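Local coordinates for ThiJ/PfpI family protein (Pseudomonas syringae pv. tomato, PDB 3EWN) that is of unknown function but belongs to the DJ-1/PfpI family, whose members share the class I glutamine amidotransferase-like fold, at residues R116-C124 and R165-V175; G131-T142 and L151-R162. All coordinates share one frame; numbering follows the deposited sequence.

Contact 1: R116-C124 and R165-V175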
loop_
_atom_site.group_PDB
_atom_site.type_symbol
_atom_site.label_atom_id
_atom_site.label_comp_id
_atom_site.label_asym_id
_atom_site.label_seq_id
_atom_site.Cartn_x
_atom_site.Cartn_y
_atom_site.Cartn_z
ATOM N N ARG A 116 0.482 -8.258 26.500
ATOM C CA ARG A 116 0.917 -6.980 27.054
ATOM C C ARG A 116 0.773 -5.773 26.123
ATOM O O ARG A 116 0.953 -4.636 26.557
ATOM C CB ARG A 116 2.372 -7.091 27.509
ATOM C CG ARG A 116 2.613 -8.125 28.599
ATOM C CD ARG A 116 4.083 -8.164 28.975
ATOM N NE ARG A 116 4.910 -8.537 27.833
ATOM C CZ ARG A 116 5.002 -9.769 27.347
ATOM N NH1 ARG A 116 4.321 -10.762 27.909
ATOM N NH2 ARG A 116 5.761 -10.007 26.284
ATOM N N ALA A 117 0.445 -6.009 24.856
ATOM C CA ALA A 117 0.307 -4.911 23.903
ATOM C C ALA A 117 -0.863 -3.995 24.242
ATOM O O ALA A 117 -1.934 -4.461 24.629
ATOM C CB ALA A 117 0.142 -5.470 22.484
ATOM N N LYS A 118 -0.659 -2.689 24.096
ATOM C CA LYS A 118 -1.716 -1.722 24.386
ATOM C C LYS A 118 -2.850 -1.906 23.379
ATOM O O LYS A 118 -4.032 -1.816 23.723
ATOM C CB LYS A 118 -1.163 -0.296 24.310
ATOM C CG LYS A 118 -2.121 0.764 24.830
ATOM C CD LYS A 118 -1.491 2.154 24.822
ATOM C CE LYS A 118 -2.470 3.202 25.343
ATOM N NZ LYS A 118 -1.904 4.582 25.332
ATOM N N TYR A 119 -2.479 -2.170 22.131
ATOM C CA TYR A 119 -3.450 -2.390 21.066
ATOM C C TYR A 119 -3.092 -3.660 20.311
ATOM O O TYR A 119 -1.927 -3.894 20.001
ATOM C CB TYR A 119 -3.453 -1.220 20.085
ATOM C CG TYR A 119 -3.879 0.101 20.680
ATOM C CD1 TYR A 119 -5.230 0.410 20.859
ATOM C CD2 TYR A 119 -2.931 1.048 21.062
ATOM C CE1 TYR A 119 -5.621 1.632 21.403
ATOM C CE2 TYR A 119 -3.311 2.273 21.604
ATOM C CZ TYR A 119 -4.655 2.555 21.771
ATOM O OH TYR A 119 -5.032 3.766 22.304
ATOM N N ILE A 120 -4.107 -4.475 20.031
ATOM C CA ILE A 120 -3.949 -5.720 19.286
ATOM C C ILE A 120 -4.715 -5.462 17.996
ATOM O O ILE A 120 -5.928 -5.243 18.014
ATOM C CB ILE A 120 -4.557 -6.899 20.066
ATOM C CG1 ILE A 120 -3.737 -7.129 21.340
ATOM C CG2 ILE A 120 -4.598 -8.149 19.195
ATOM C CD1 ILE A 120 -4.285 -8.212 22.248
ATOM N N THR A 121 -4.009 -5.487 16.876
ATOM C CA THR A 121 -4.635 -5.160 15.604
ATOM C C THR A 121 -4.279 -6.082 14.452
ATOM O O THR A 121 -3.331 -6.860 14.523
ATOM C CB THR A 121 -4.246 -3.735 15.188
ATOM O OG1 THR A 121 -2.845 -3.707 14.880
ATOM C CG2 THR A 121 -4.514 -2.748 16.325
ATOM N N SER A 122 -5.047 -5.966 13.377
ATOM C CA SER A 122 -4.816 -6.757 12.178
ATOM C C SER A 122 -5.649 -6.178 11.053
ATOM O O SER A 122 -6.554 -5.372 11.278
ATOM C CB SER A 122 -5.215 -8.223 12.397
ATOM O OG SER A 122 -6.625 -8.373 12.510
ATOM N N VAL A 123 -5.317 -6.579 9.836
ATOM C CA VAL A 123 -6.047 -6.151 8.656
ATOM C C VAL A 123 -6.283 -7.392 7.801
ATOM O O VAL A 123 -5.449 -8.298 7.768
ATOM C CB VAL A 123 -5.238 -5.099 7.844
ATOM C CG1 VAL A 123 -5.803 -4.956 6.434
ATOM C CG2 VAL A 123 -5.281 -3.762 8.560
ATOM N N CYS A 124 -7.436 -7.458 7.146
ATOM C CA CYS A 124 -7.726 -8.578 6.263
ATOM C C CYS A 124 -7.703 -9.917 7.007
ATOM O O CYS A 124 -8.111 -9.993 8.164
ATOM C CB CYS A 124 -6.704 -8.574 5.120
ATOM S SG CYS A 124 -7.179 -9.484 3.640
ATOM N N ARG A 165 -13.731 -1.894 16.285
ATOM C CA ARG A 165 -12.997 -1.727 17.524
ATOM C C ARG A 165 -13.799 -2.282 18.690
ATOM O O ARG A 165 -14.982 -2.005 18.832
ATOM C CB ARG A 165 -12.666 -0.261 17.808
ATOM C CG ARG A 165 -11.931 -0.123 19.139
ATOM C CD ARG A 165 -11.495 1.291 19.475
ATOM N NE ARG A 165 -10.774 1.295 20.747
ATOM C CZ ARG A 165 -10.252 2.375 21.316
ATOM N NH1 ARG A 165 -10.364 3.558 20.730
ATOM N NH2 ARG A 165 -9.608 2.268 22.472
ATOM N N ASP A 166 -13.145 -3.091 19.507
ATOM C CA ASP A 166 -13.774 -3.667 20.687
ATOM C C ASP A 166 -12.688 -3.590 21.749
ATOM O O ASP A 166 -11.740 -4.377 21.735
ATOM C CB ASP A 166 -14.168 -5.119 20.429
ATOM C CG ASP A 166 -14.836 -5.768 21.630
ATOM O OD1 ASP A 166 -14.915 -5.125 22.700
ATOM O OD2 ASP A 166 -15.274 -6.926 21.502
ATOM N N ARG A 167 -12.830 -2.640 22.665
ATOM C CA ARG A 167 -11.838 -2.444 23.703
ATOM C C ARG A 167 -10.500 -2.148 23.018
ATOM O O ARG A 167 -10.416 -1.220 22.213
ATOM C CB ARG A 167 -11.774 -3.682 24.604
ATOM C CG ARG A 167 -12.947 -3.743 25.593
ATOM C CD ARG A 167 -13.182 -5.153 26.112
ATOM N NE ARG A 167 -13.824 -5.990 25.103
ATOM C CZ ARG A 167 -13.971 -7.304 25.207
ATOM N NH1 ARG A 167 -14.571 -7.981 24.236
ATOM N NH2 ARG A 167 -13.509 -7.942 26.279
ATOM N N ASN A 168 -9.460 -2.922 23.308
ATOM C CA ASN A 168 -8.175 -2.646 22.680
ATOM C C ASN A 168 -7.885 -3.512 21.454
ATOM O O ASN A 168 -6.736 -3.648 21.041
ATOM C CB ASN A 168 -7.051 -2.769 23.711
ATOM C CG ASN A 168 -6.716 -4.201 24.037
ATOM O OD1 ASN A 168 -7.596 -5.059 24.107
ATOM N ND2 ASN A 168 -5.432 -4.468 24.250
ATOM N N ARG A 169 -8.934 -4.094 20.882
ATOM C CA ARG A 169 -8.809 -4.907 19.674
ATOM C C ARG A 169 -9.367 -4.077 18.527
ATOM O O ARG A 169 -10.538 -3.706 18.543
ATOM C CB ARG A 169 -9.632 -6.198 19.785
ATOM C CG ARG A 169 -8.863 -7.428 20.249
ATOM C CD ARG A 169 -8.319 -7.272 21.663
ATOM N NE ARG A 169 -7.894 -8.564 22.195
ATOM C CZ ARG A 169 -7.338 -8.740 23.389
ATOM N NH1 ARG A 169 -7.130 -7.701 24.185
ATOM N NH2 ARG A 169 -7.007 -9.959 23.794
ATOM N N ILE A 170 -8.531 -3.777 17.539
ATOM C CA ILE A 170 -8.980 -3.001 16.390
ATOM C C ILE A 170 -8.593 -3.760 15.128
ATOM O O ILE A 170 -7.415 -4.024 14.883
ATOM C CB ILE A 170 -8.347 -1.593 16.390
ATOM C CG1 ILE A 170 -8.679 -0.893 17.714
ATOM C CG2 ILE A 170 -8.882 -0.785 15.204
ATOM C CD1 ILE A 170 -8.082 0.487 17.882
ATOM N N THR A 171 -9.594 -4.126 14.335
ATOM C CA THR A 171 -9.349 -4.881 13.116
ATOM C C THR A 171 -9.937 -4.220 11.877
ATOM O O THR A 171 -10.988 -3.579 11.933
ATOM C CB THR A 171 -9.917 -6.321 13.234
ATOM O OG1 THR A 171 -11.291 -6.268 13.649
ATOM C CG2 THR A 171 -9.120 -7.133 14.243
ATOM N N GLY A 172 -9.233 -4.369 10.759
ATOM C CA GLY A 172 -9.696 -3.808 9.505
ATOM C C GLY A 172 -10.119 -4.937 8.587
ATOM O O GLY A 172 -9.639 -6.061 8.723
ATOM N N ALA A 173 -11.016 -4.649 7.651
ATOM C CA ALA A 173 -11.487 -5.667 6.724
ATOM C C ALA A 173 -10.454 -5.986 5.646
ATOM O O ALA A 173 -9.256 -5.790 5.840
ATOM C CB ALA A 173 -12.797 -5.230 6.088
ATOM N N GLY A 174 -10.928 -6.470 4.505
ATOM C CA GLY A 174 -10.034 -6.837 3.427
ATOM C C GLY A 174 -9.079 -5.783 2.894
ATOM O O GLY A 174 -9.379 -4.591 2.854
ATOM N N VAL A 175 -7.911 -6.268 2.486
ATOM C CA VAL A 175 -6.827 -5.480 1.900
ATOM C C VAL A 175 -6.796 -3.959 2.101
ATOM O O VAL A 175 -6.239 -3.467 3.089
ATOM C CB VAL A 175 -6.736 -5.783 0.385
ATOM C CG1 VAL A 175 -5.461 -5.201 -0.195
ATOM C CG2 VAL A 175 -6.792 -7.302 0.161
HETATM O O HOH W 1 -3.205 -6.608 25.454
HETATM O O HOH W 2 -8.225 -8.004 10.293
#
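Ile120 N meets Asn168 O at 2.9 Å, an almost straight bond with an N-H...O angle of 176°. Ile170 N then turns to Ile120 O and Gly172 N to Ser122 O, the alternation of a parallel strand pair; the return from Ser122 N to Ile170 O is weak. Asn168 also works through its side chain. A chi1 of 76° puts CG between the backbone N and the carbonyl carbon, and from there Asn168 ND2 bonds to Lys118 O at 3.0 Å, from above that carbonyl's plane. Asn168 OD1 accepts Arg169 NH1 on a lone pair at 2.7 Å. Held at both ends, the amide is fixed in rotation, a task suited to asparagine's paired donor and acceptor.

Strands 119-123 and 169-172 are neighbours in the central sheet of this α/β fold. Beyond the paired residues, Cys124 takes a positive phi of 60° in the sharp turn before helix 126-132, as in the nucleophile elbow of DJ-1/PfpI relatives. Cys124 N bonds to Gly172 O at 3.0 Å, and Cys124 SG accepts Val175 N at 3.5 Å. A water joins Ser122 OG, Cys124 O and Gly172 O.

On the face carrying Ile120 and Arg169, Ile120 CD1 sits 3.3 Å from Arg169 CZ, centred over the guanidinium, while Arg169 NE binds Leu135 O. Ser122, a small residue against Leu130 of helix 126-132, places OG 3.3 Å from Thr171 CG2. On the face carrying Thr121 and Ile170 these side chains run alongside each other, and Ile170 CD1 touches Tyr119 CD1 at 4.1 Å. Phe181 and Met185 of helix 177-189 touch Thr121 and Ile170 respectively.

Contact 2: G131-T142 and L151-R162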
loop_
_atom_site.group_PDB
_atom_site.type_symbol
_atom_site.label_atom_id
_atom_site.label_comp_id
_atom_site.label_asym_id
_atom_site.label_seq_id
_atom_site.Cartn_x
_atom_site.Cartn_y
_atom_site.Cartn_z
ATOM N N GLY A 131 -6.878 -14.621 16.044
ATOM C CA GLY A 131 -7.790 -15.591 16.619
ATOM C C GLY A 131 -7.091 -16.879 17.004
ATOM O O GLY A 131 -7.289 -17.397 18.101
ATOM N N ALA A 132 -6.267 -17.403 16.103
ATOM C CA ALA A 132 -5.553 -18.646 16.370
ATOM C C ALA A 132 -4.580 -18.490 17.536
ATOM O O ALA A 132 -4.241 -19.469 18.198
ATOM C CB ALA A 132 -4.805 -19.104 15.117
ATOM N N ALA A 133 -4.137 -17.261 17.787
ATOM C CA ALA A 133 -3.210 -16.994 18.882
ATOM C C ALA A 133 -3.972 -16.798 20.185
ATOM O O ALA A 133 -3.372 -16.552 21.229
ATOM C CB ALA A 133 -2.367 -15.752 18.576
ATOM N N GLY A 134 -5.297 -16.905 20.109
ATOM C CA GLY A 134 -6.138 -16.754 21.286
ATOM C C GLY A 134 -6.339 -15.326 21.755
ATOM O O GLY A 134 -6.594 -15.086 22.935
ATOM N N LEU A 135 -6.244 -14.378 20.827
ATOM C CA LEU A 135 -6.388 -12.961 21.143
ATOM C C LEU A 135 -7.758 -12.353 20.861
ATOM O O LEU A 135 -7.943 -11.153 21.049
ATOM C CB LEU A 135 -5.332 -12.160 20.378
ATOM C CG LEU A 135 -3.943 -11.960 20.990
ATOM C CD1 LEU A 135 -3.601 -13.069 21.962
ATOM C CD2 LEU A 135 -2.926 -11.859 19.874
ATOM N N LEU A 136 -8.715 -13.159 20.410
ATOM C CA LEU A 136 -10.043 -12.630 20.110
ATOM C C LEU A 136 -11.157 -13.332 20.879
ATOM O O LEU A 136 -12.274 -13.465 20.376
ATOM C CB LEU A 136 -10.325 -12.729 18.605
ATOM C CG LEU A 136 -9.352 -12.039 17.643
ATOM C CD1 LEU A 136 -9.749 -12.377 16.209
ATOM C CD2 LEU A 136 -9.370 -10.532 17.863
ATOM N N LYS A 137 -10.863 -13.764 22.101
ATOM C CA LYS A 137 -11.855 -14.459 22.917
ATOM C C LYS A 137 -12.927 -13.490 23.392
ATOM O O LYS A 137 -12.698 -12.689 24.301
ATOM C CB LYS A 137 -11.178 -15.124 24.121
ATOM C CG LYS A 137 -10.160 -16.190 23.752
ATOM C CD LYS A 137 -9.589 -16.862 24.995
ATOM C CE LYS A 137 -8.462 -17.812 24.634
ATOM N NZ LYS A 137 -8.886 -18.794 23.599
ATOM N N GLY A 138 -14.097 -13.564 22.764
ATOM C CA GLY A 138 -15.199 -12.689 23.123
ATOM C C GLY A 138 -15.119 -11.306 22.497
ATOM O O GLY A 138 -15.898 -10.423 22.844
ATOM N N TYR A 139 -14.186 -11.120 21.567
ATOM C CA TYR A 139 -14.002 -9.827 20.908
ATOM C C TYR A 139 -14.640 -9.740 19.533
ATOM O O TYR A 139 -14.570 -10.685 18.748
ATOM C CB TYR A 139 -12.508 -9.527 20.744
ATOM C CG TYR A 139 -11.801 -9.187 22.028
ATOM C CD1 TYR A 139 -11.728 -7.872 22.476
ATOM C CD2 TYR A 139 -11.234 -10.190 22.816
ATOM C CE1 TYR A 139 -11.109 -7.561 23.685
ATOM C CE2 TYR A 139 -10.618 -9.894 24.014
ATOM C CZ TYR A 139 -10.559 -8.581 24.447
ATOM O OH TYR A 139 -9.949 -8.294 25.642
ATOM N N LYS A 140 -15.263 -8.601 19.245
ATOM C CA LYS A 140 -15.844 -8.384 17.929
ATOM C C LYS A 140 -14.641 -8.130 17.028
ATOM O O LYS A 140 -13.663 -7.509 17.447
ATOM C CB LYS A 140 -16.752 -7.147 17.929
ATOM C CG LYS A 140 -18.093 -7.357 18.590
ATOM C CD LYS A 140 -18.845 -6.038 18.733
ATOM C CE LYS A 140 -19.075 -5.357 17.395
ATOM N NZ LYS A 140 -19.739 -4.032 17.576
ATOM N N ALA A 141 -14.706 -8.616 15.798
ATOM C CA ALA A 141 -13.605 -8.419 14.870
ATOM C C ALA A 141 -14.062 -8.683 13.450
ATOM O O ALA A 141 -15.012 -9.432 13.222
ATOM C CB ALA A 141 -12.445 -9.347 15.228
ATOM N N THR A 142 -13.386 -8.052 12.497
ATOM C CA THR A 142 -13.720 -8.235 11.095
ATOM C C THR A 142 -12.550 -8.921 10.400
ATOM O O THR A 142 -11.572 -9.295 11.043
ATOM C CB THR A 142 -14.041 -6.880 10.413
ATOM O OG1 THR A 142 -14.463 -7.115 9.063
ATOM C CG2 THR A 142 -12.823 -5.976 10.404
ATOM N N LEU A 151 -13.866 -16.614 12.022
ATOM C CA LEU A 151 -13.413 -16.053 13.292
ATOM C C LEU A 151 -14.180 -16.557 14.513
ATOM O O LEU A 151 -13.625 -16.626 15.612
ATOM C CB LEU A 151 -13.478 -14.523 13.245
ATOM C CG LEU A 151 -12.549 -13.846 12.233
ATOM C CD1 LEU A 151 -12.832 -12.348 12.203
ATOM C CD2 LEU A 151 -11.093 -14.127 12.608
ATOM N N ALA A 152 -15.449 -16.904 14.318
ATOM C CA ALA A 152 -16.287 -17.406 15.407
ATOM C C ALA A 152 -15.664 -18.641 16.057
ATOM O O ALA A 152 -15.855 -18.894 17.248
ATOM C CB ALA A 152 -17.683 -17.743 14.873
ATOM N N GLY A 153 -14.922 -19.406 15.264
ATOM C CA GLY A 153 -14.287 -20.606 15.776
ATOM C C GLY A 153 -13.200 -20.318 16.791
ATOM O O GLY A 153 -12.829 -21.194 17.572
ATOM N N PHE A 154 -12.686 -19.090 16.781
ATOM C CA PHE A 154 -11.635 -18.690 17.710
ATOM C C PHE A 154 -12.232 -17.956 18.903
ATOM O O PHE A 154 -11.504 -17.413 19.729
ATOM C CB PHE A 154 -10.624 -17.774 17.014
ATOM C CG PHE A 154 -9.913 -18.415 15.857
ATOM C CD1 PHE A 154 -9.119 -19.543 16.045
ATOM C CD2 PHE A 154 -10.017 -17.872 14.580
ATOM C CE1 PHE A 154 -8.440 -20.126 14.974
ATOM C CE2 PHE A 154 -9.344 -18.445 13.505
ATOM C CZ PHE A 154 -8.552 -19.571 13.702
ATOM N N GLY A 155 -13.560 -17.924 18.974
ATOM C CA GLY A 155 -14.222 -17.257 20.081
ATOM C C GLY A 155 -14.543 -15.798 19.825
ATOM O O GLY A 155 -15.005 -15.091 20.725
ATOM N N ALA A 156 -14.305 -15.343 18.601
ATOM C CA ALA A 156 -14.584 -13.960 18.248
ATOM C C ALA A 156 -16.022 -13.811 17.770
ATOM O O ALA A 156 -16.727 -14.800 17.557
ATOM C CB ALA A 156 -13.619 -13.488 17.160
ATOM N N ILE A 157 -16.458 -12.564 17.630
ATOM C CA ILE A 157 -17.799 -12.269 17.155
ATOM C C ILE A 157 -17.619 -11.605 15.800
ATOM O O ILE A 157 -17.283 -10.423 15.717
ATOM C CB ILE A 157 -18.541 -11.303 18.109
ATOM C CG1 ILE A 157 -18.685 -11.951 19.488
ATOM C CG2 ILE A 157 -19.917 -10.971 17.553
ATOM C CD1 ILE A 157 -19.253 -11.017 20.541
ATOM N N PRO A 158 -17.800 -12.373 14.715
ATOM C CA PRO A 158 -17.644 -11.806 13.373
ATOM C C PRO A 158 -18.552 -10.591 13.207
ATOM O O PRO A 158 -19.758 -10.680 13.428
ATOM C CB PRO A 158 -18.044 -12.967 12.463
ATOM C CG PRO A 158 -17.613 -14.162 13.252
ATOM C CD PRO A 158 -18.095 -13.813 14.642
ATOM N N THR A 159 -17.962 -9.463 12.819
ATOM C CA THR A 159 -18.702 -8.216 12.639
ATOM C C THR A 159 -18.452 -7.645 11.243
ATOM O O THR A 159 -17.304 -7.422 10.859
ATOM C CB THR A 159 -18.258 -7.177 13.685
ATOM O OG1 THR A 159 -18.287 -7.773 14.988
ATOM C CG2 THR A 159 -19.181 -5.968 13.664
ATOM N N GLU A 160 -19.518 -7.394 10.486
ATOM C CA GLU A 160 -19.344 -6.860 9.140
ATOM C C GLU A 160 -19.258 -5.340 9.110
ATOM O O GLU A 160 -20.268 -4.649 8.996
ATOM C CB GLU A 160 -20.471 -7.319 8.205
ATOM C CG GLU A 160 -20.074 -7.250 6.726
ATOM C CD GLU A 160 -21.216 -7.536 5.765
ATOM O OE1 GLU A 160 -22.145 -8.288 6.130
ATOM O OE2 GLU A 160 -21.172 -7.021 4.627
ATOM N N ALA A 161 -18.034 -4.837 9.226
ATOM C CA ALA A 161 -17.739 -3.412 9.184
ATOM C C ALA A 161 -16.318 -3.321 8.633
ATOM O O ALA A 161 -15.536 -4.260 8.783
ATOM C CB ALA A 161 -17.807 -2.804 10.576
ATOM N N ARG A 162 -15.985 -2.206 7.993
ATOM C CA ARG A 162 -14.655 -2.039 7.415
ATOM C C ARG A 162 -13.583 -1.951 8.497
ATOM O O ARG A 162 -12.459 -2.432 8.321
ATOM C CB ARG A 162 -14.624 -0.789 6.540
ATOM C CG ARG A 162 -13.419 -0.717 5.615
ATOM C CD ARG A 162 -13.621 0.372 4.584
ATOM N NE ARG A 162 -12.502 0.512 3.657
ATOM C CZ ARG A 162 -12.184 -0.370 2.713
ATOM N NH1 ARG A 162 -12.890 -1.483 2.559
ATOM N NH2 ARG A 162 -11.182 -0.112 1.886
HETATM O O HOH W 3 -9.055 -16.024 19.819
#
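Leu151 reaches over segment 131-142 with both methyls, CD2 resting on Leu136 CD1 and CD1 lying 3.5 Å from Thr142 O. Three residues on, Phe154 lays one ring face on the Gly131-Ala132 peptide, with Gly131 C 3.4 Å from Phe154 CG and Ala132 N above the ring centre; glycine, having no side chain, allows so close a seat on the helix end. A water joins Phe154 O to Gly131 O and Leu136 N. Gly155, at positive phi, offers its O to Gly138 N at 2.7 Å, gripping the type II turn from Leu136 to Tyr139. Ala156 CB fits against Leu136 CB at 3.7 Å.

From here the chains form a short two-stranded parallel sheet, separate from the central one. Ile157 N bonds to Tyr139 O at 2.9 Å, and Ile157 O accepts Ala141 N and Thr159 OG1 from opposite faces of its carbonyl plane. Pro158 lacks an N-H, and the pairing asks for none there. Thr159 N closes on Ala141 O at 3.0 Å. Thr159 OG1, anti to the carbonyl carbon (chi1 -50°), meets Lys140 CB at 3.4 Å, where the lysine's aliphatic stem crosses the threonine. Farther on, Arg162 pairs with Asp180.

In the fold
Contact 2 is nested in the chain loop that contact 1 closes, and their centres are about 10 Å apart. Helix 126-132 leads from the end of strand 119-123 into segment 131-142, and strand 157-158 is followed by strand 163-166. Hydrogen bonds tie them, among them Ala173 N to Arg162 O at 2.7 Å and Asp166 OD2 to Lys140 N at 2.8 Å. Thr171 OG1 also bonds to Thr142 N. Contact 1 is buried near the chain centre, whereas contact 2 is more peripheral. A bound glycerol, probably from the crystallisation liquor, lies about 4 Å from the Cys124 side chain, consistent with a pocket at the strand end.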